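Local coordinates for EGF family domain-containing protein (Toxoplasma gondii, PDB 4Z80) that binds a segment of the rhoptry neck protein RON2L1 and, as an AMA1 relative, probably helps form the moving junction during invasion of host cells, at residues T250-T262 against M329-E341. Sequence-based numbering, arbitrary orientation.
Sequences TGPFECSILSRCT and MVYVTSHTRPDHE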
loop_
_atom_site.group_PDB
_atom_site.type_symbol
_atom_site.label_atom_id
_atom_site.label_comp_id
_atom_site.label_asym_id
_atom_site.label_seq_id
_atom_site.Cartn_x
_atom_site.Cartn_y
_atom_site.Cartn_z
ATOM N N THR A 250 -7.912 6.900 -10.102
ATOM C CA THR A 250 -7.138 7.219 -11.295
ATOM C C THR A 250 -5.628 7.184 -11.071
ATOM O O THR A 250 -4.858 7.227 -12.027
ATOM C CB THR A 250 -7.519 8.613 -11.836
ATOM O OG1 THR A 250 -7.346 9.597 -10.810
ATOM C CG2 THR A 250 -8.971 8.628 -12.288
ATOM N N GLY A 251 -5.203 7.093 -9.815
ATOM C CA GLY A 251 -3.788 7.137 -9.500
ATOM C C GLY A 251 -3.534 6.638 -8.098
ATOM O O GLY A 251 -4.467 6.304 -7.379
ATOM N N PRO A 252 -2.256 6.585 -7.702
ATOM C CA PRO A 252 -1.923 6.032 -6.384
ATOM C C PRO A 252 -2.568 6.776 -5.218
ATOM O O PRO A 252 -2.934 6.123 -4.248
ATOM C CB PRO A 252 -0.394 6.134 -6.327
ATOM C CG PRO A 252 0.032 6.931 -7.503
ATOM C CD PRO A 252 -1.063 6.860 -8.516
ATOM N N PHE A 253 -2.720 8.096 -5.274
ATOM C CA PHE A 253 -3.343 8.780 -4.147
ATOM C C PHE A 253 -4.816 8.391 -4.004
ATOM O O PHE A 253 -5.306 8.187 -2.892
ATOM C CB PHE A 253 -3.224 10.297 -4.266
ATOM C CG PHE A 253 -3.998 11.029 -3.208
ATOM C CD1 PHE A 253 -3.627 10.945 -1.875
ATOM C CD2 PHE A 253 -5.129 11.759 -3.538
ATOM C CE1 PHE A 253 -4.350 11.587 -0.899
ATOM C CE2 PHE A 253 -5.855 12.411 -2.564
ATOM C CZ PHE A 253 -5.471 12.324 -1.240
ATOM N N GLU A 254 -5.528 8.286 -5.120
ATOM C CA GLU A 254 -6.917 7.864 -5.062
ATOM C C GLU A 254 -7.028 6.448 -4.488
ATOM O O GLU A 254 -7.967 6.133 -3.767
ATOM C CB GLU A 254 -7.548 7.953 -6.447
ATOM C CG GLU A 254 -7.753 9.397 -6.929
ATOM C CD GLU A 254 -6.473 10.077 -7.407
ATOM O OE1 GLU A 254 -5.466 9.383 -7.668
ATOM O OE2 GLU A 254 -6.478 11.323 -7.525
ATOM N N CYS A 255 -6.039 5.609 -4.777
ATOM C CA CYS A 255 -6.007 4.266 -4.213
ATOM C C CYS A 255 -5.883 4.336 -2.687
ATOM O O CYS A 255 -6.547 3.582 -1.971
ATOM C CB CYS A 255 -4.854 3.478 -4.838
ATOM S SG CYS A 255 -4.770 1.741 -4.355
ATOM N N SER A 256 -5.057 5.252 -2.178
ATOM C CA SER A 256 -4.929 5.421 -0.722
ATOM C C SER A 256 -6.262 5.843 -0.085
ATOM O O SER A 256 -6.554 5.463 1.050
ATOM C CB SER A 256 -3.827 6.436 -0.370
ATOM O OG SER A 256 -4.231 7.788 -0.558
ATOM N N ILE A 257 -7.076 6.608 -0.816
ATOM C CA ILE A 257 -8.365 7.042 -0.291
ATOM C C ILE A 257 -9.277 5.837 -0.085
ATOM O O ILE A 257 -10.032 5.782 0.890
ATOM C CB ILE A 257 -9.049 8.071 -1.232
ATOM C CG1 ILE A 257 -8.307 9.414 -1.171
ATOM C CG2 ILE A 257 -10.537 8.261 -0.868
ATOM C CD1 ILE A 257 -8.809 10.458 -2.172
ATOM N N LEU A 258 -9.228 4.869 -0.998
ATOM C CA LEU A 258 -10.015 3.657 -0.817
ATOM C C LEU A 258 -9.665 3.002 0.519
ATOM O O LEU A 258 -10.547 2.577 1.255
ATOM C CB LEU A 258 -9.801 2.671 -1.973
ATOM C CG LEU A 258 -10.599 1.364 -1.879
ATOM C CD1 LEU A 258 -12.110 1.631 -1.847
ATOM C CD2 LEU A 258 -10.248 0.431 -3.029
ATOM N N SER A 259 -8.379 2.950 0.857
ATOM C CA SER A 259 -7.975 2.415 2.154
ATOM C C SER A 259 -8.453 3.260 3.326
ATOM O O SER A 259 -9.021 2.743 4.286
ATOM C CB SER A 259 -6.453 2.281 2.238
ATOM O OG SER A 259 -6.072 2.128 3.604
ATOM N N ARG A 260 -8.208 4.564 3.245
ATOM C CA ARG A 260 -8.597 5.489 4.303
ATOM C C ARG A 260 -10.049 5.290 4.713
ATOM O O ARG A 260 -10.393 5.278 5.897
ATOM C CB ARG A 260 -8.388 6.930 3.829
ATOM C CG ARG A 260 -8.865 7.972 4.810
ATOM C CD ARG A 260 -8.687 9.369 4.269
ATOM N NE ARG A 260 -9.240 10.347 5.187
ATOM C CZ ARG A 260 -9.240 11.659 4.973
ATOM N NH1 ARG A 260 -8.728 12.151 3.857
ATOM N NH2 ARG A 260 -9.759 12.475 5.880
ATOM N N CYS A 261 -10.899 5.118 3.713
ATOM C CA CYS A 261 -12.337 5.191 3.931
ATOM C C CYS A 261 -12.991 3.870 4.329
ATOM O O CYS A 261 -14.142 3.870 4.767
ATOM C CB CYS A 261 -13.022 5.721 2.671
ATOM S SG CYS A 261 -12.552 7.400 2.230
ATOM N N THR A 262 -12.284 2.752 4.182
ATOM C CA THR A 262 -12.913 1.439 4.357
ATOM C C THR A 262 -12.515 0.685 5.629
ATOM O O THR A 262 -12.941 -0.447 5.823
ATOM C CB THR A 262 -12.620 0.510 3.154
ATOM O OG1 THR A 262 -11.205 0.438 2.911
ATOM C CG2 THR A 262 -13.320 1.016 1.907
ATOM N N MET A 329 3.883 -1.362 -10.841
ATOM C CA MET A 329 3.286 -1.494 -9.518
ATOM C C MET A 329 3.725 -0.371 -8.598
ATOM O O MET A 329 4.823 0.167 -8.735
ATOM C CB MET A 329 3.658 -2.841 -8.896
ATOM C CG MET A 329 3.210 -4.057 -9.685
ATOM S SD MET A 329 1.461 -4.021 -10.162
ATOM C CE MET A 329 0.675 -3.842 -8.572
ATOM N N VAL A 330 2.840 -0.019 -7.673
ATOM C CA VAL A 330 3.090 1.048 -6.717
ATOM C C VAL A 330 2.626 0.604 -5.341
ATOM O O VAL A 330 1.478 0.205 -5.175
ATOM C CB VAL A 330 2.349 2.353 -7.092
ATOM C CG1 VAL A 330 2.923 3.526 -6.351
ATOM C CG2 VAL A 330 2.388 2.610 -8.598
ATOM N N TYR A 331 3.521 0.679 -4.361
ATOM C CA TYR A 331 3.184 0.436 -2.969
ATOM C C TYR A 331 2.735 1.754 -2.351
ATOM O O TYR A 331 3.485 2.717 -2.307
ATOM C CB TYR A 331 4.385 -0.157 -2.211
ATOM C CG TYR A 331 4.075 -0.615 -0.794
ATOM C CD1 TYR A 331 4.170 0.266 0.280
ATOM C CD2 TYR A 331 3.683 -1.922 -0.536
ATOM C CE1 TYR A 331 3.884 -0.151 1.579
ATOM C CE2 TYR A 331 3.394 -2.344 0.755
ATOM C CZ TYR A 331 3.493 -1.456 1.803
ATOM O OH TYR A 331 3.193 -1.884 3.085
ATOM N N VAL A 332 1.493 1.772 -1.883
ATOM C CA VAL A 332 0.822 2.980 -1.436
ATOM C C VAL A 332 0.363 2.817 0.002
ATOM O O VAL A 332 -0.371 1.886 0.300
ATOM C CB VAL A 332 -0.405 3.257 -2.334
ATOM C CG1 VAL A 332 -1.200 4.438 -1.846
ATOM C CG2 VAL A 332 0.046 3.458 -3.782
ATOM N N THR A 333 0.766 3.710 0.897
ATOM C CA THR A 333 0.230 3.656 2.250
ATOM C C THR A 333 -1.090 4.420 2.347
ATOM O O THR A 333 -1.428 5.249 1.494
ATOM C CB THR A 333 1.219 4.204 3.292
ATOM O OG1 THR A 333 1.304 5.630 3.197
ATOM C CG2 THR A 333 2.600 3.589 3.099
ATOM N N SER A 334 -1.833 4.122 3.397
ATOM C CA SER A 334 -3.139 4.729 3.616
ATOM C C SER A 334 -3.002 6.237 3.764
ATOM O O SER A 334 -3.922 6.991 3.437
ATOM C CB SER A 334 -3.787 4.112 4.857
ATOM O OG SER A 334 -5.161 4.450 4.975
ATOM N N HIS A 335 -1.842 6.671 4.242
ATOM C CA HIS A 335 -1.575 8.079 4.489
ATOM C C HIS A 335 -0.642 8.654 3.421
ATOM O O HIS A 335 0.431 9.178 3.712
ATOM C CB HIS A 335 -0.989 8.252 5.892
ATOM C CG HIS A 335 -1.937 7.885 6.996
ATOM N ND1 HIS A 335 -1.833 6.711 7.714
ATOM C CD2 HIS A 335 -3.002 8.547 7.510
ATOM C CE1 HIS A 335 -2.795 6.667 8.621
ATOM N NE2 HIS A 335 -3.521 7.768 8.514
ATOM N N THR A 336 -1.070 8.549 2.171
ATOM C CA THR A 336 -0.346 9.137 1.059
ATOM C C THR A 336 -0.672 10.629 0.978
ATOM O O THR A 336 -1.835 11.011 1.131
ATOM C CB THR A 336 -0.717 8.423 -0.247
ATOM O OG1 THR A 336 -0.262 7.061 -0.186
ATOM C CG2 THR A 336 -0.095 9.097 -1.459
ATOM N N ARG A 337 0.330 11.468 0.738
ATOM C CA ARG A 337 0.109 12.913 0.732
ATOM C C ARG A 337 -0.507 13.325 -0.613
ATOM O O ARG A 337 -0.114 12.833 -1.668
ATOM C CB ARG A 337 1.407 13.683 1.036
ATOM C CG ARG A 337 2.616 13.422 0.124
ATOM C CD ARG A 337 3.869 14.117 0.667
ATOM N NE ARG A 337 3.621 15.546 0.876
ATOM C CZ ARG A 337 4.261 16.326 1.741
ATOM N NH1 ARG A 337 5.233 15.855 2.514
ATOM N NH2 ARG A 337 3.923 17.603 1.830
ATOM N N PRO A 338 -1.514 14.205 -0.564
ATOM C CA PRO A 338 -2.281 14.542 -1.767
ATOM C C PRO A 338 -1.507 15.429 -2.733
ATOM O O PRO A 338 -1.910 15.578 -3.893
ATOM C CB PRO A 338 -3.507 15.270 -1.199
ATOM C CG PRO A 338 -3.059 15.827 0.082
ATOM C CD PRO A 338 -2.077 14.831 0.642
ATOM N N ASP A 339 -0.404 15.997 -2.256
ATOM C CA ASP A 339 0.476 16.823 -3.077
ATOM C C ASP A 339 1.692 16.014 -3.551
ATOM O O ASP A 339 2.739 16.577 -3.839
ATOM C CB ASP A 339 0.934 18.068 -2.295
ATOM C CG ASP A 339 1.517 17.726 -0.933
ATOM O OD1 ASP A 339 1.584 16.524 -0.594
ATOM O OD2 ASP A 339 1.917 18.654 -0.205
ATOM N N HIS A 340 1.552 14.695 -3.654
ATOM C CA HIS A 340 2.718 13.852 -3.902
ATOM C C HIS A 340 3.383 14.126 -5.252
ATOM O O HIS A 340 4.588 13.950 -5.393
ATOM C CB HIS A 340 2.349 12.358 -3.777
ATOM C CG HIS A 340 1.448 11.850 -4.860
ATOM N ND1 HIS A 340 1.923 11.275 -6.021
ATOM C CD2 HIS A 340 0.097 11.839 -4.961
ATOM C CE1 HIS A 340 0.903 10.924 -6.785
ATOM N NE2 HIS A 340 -0.215 11.256 -6.166
ATOM N N GLU A 341 2.630 14.575 -6.249
ATOM C CA GLU A 341 3.246 14.861 -7.543
ATOM C C GLU A 341 4.315 15.941 -7.463
ATOM O O GLU A 341 5.266 15.925 -8.249
ATOM C CB GLU A 341 2.191 15.277 -8.562
ATOM C CG GLU A 341 1.246 14.154 -8.921
ATOM C CD GLU A 341 0.035 14.091 -8.017
ATOM O OE1 GLU A 341 0.039 14.733 -6.939
ATOM O OE2 GLU A 341 -0.934 13.399 -8.400
HETATM O O HOH W 1 -2.370 9.917 -7.578
HETATM O O HOH W 2 -5.802 8.613 1.696
#
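Ser256 marks the tightest part of this contact: its CA lies 4.7 Å from Ser334 CA, and its CB rests 3.3 Å from Thr333 O and against Val332 CG1. Its OG, tucked between the backbone N and the carbonyl carbon (chi1 77°), turns back to bond Phe253 O in the carbonyl plane, on a lone pair. That oxygen thus serves two donors, this hydroxyl and Ile257 N. Beside this closest backbone approach a water donates to both Ser256 OG and Ser334 O, bridging them. One turn earlier, Pro252 CB meets Val332 CG2 at 3.7 Å, while Pro338 sits over one face of the Phe253 ring. Pro338 CA stands 3.8 Å from the ring centroid and 15° off its normal, a CH-pi contact, and Ile257 CG1 lies over the rim of the opposite face. At the ring edge, CE1 approaches Thr336 O (3.3 Å), a buried carbonyl with no hydrogen-bonding partner. The layout is that of a helix laid on an antiparallel sheet in the AMA1-type PAN fold: helix 252-262 crosses strand 329-332 at -46°, their axes 8.9 Å apart, and the Cys255-Cys289 disulfide ties the helix to an outer strand of that sheet. Farther along the helix the contact is polar but still close and buried: Ser259 OG and Ser334 OG, 2.8 Å apart, are within hydrogen-bonding distance, though the Ser334 proton could also turn to another acceptor; Ser259 OG also bonds Leu278 O. The fit is looser at the helix start, where, beside partly exposed Glu254, another water joins Phe253 N, Glu254 OE1 and His340 NE2, lying in the plane of the imidazole at 2.9 Å from NE2.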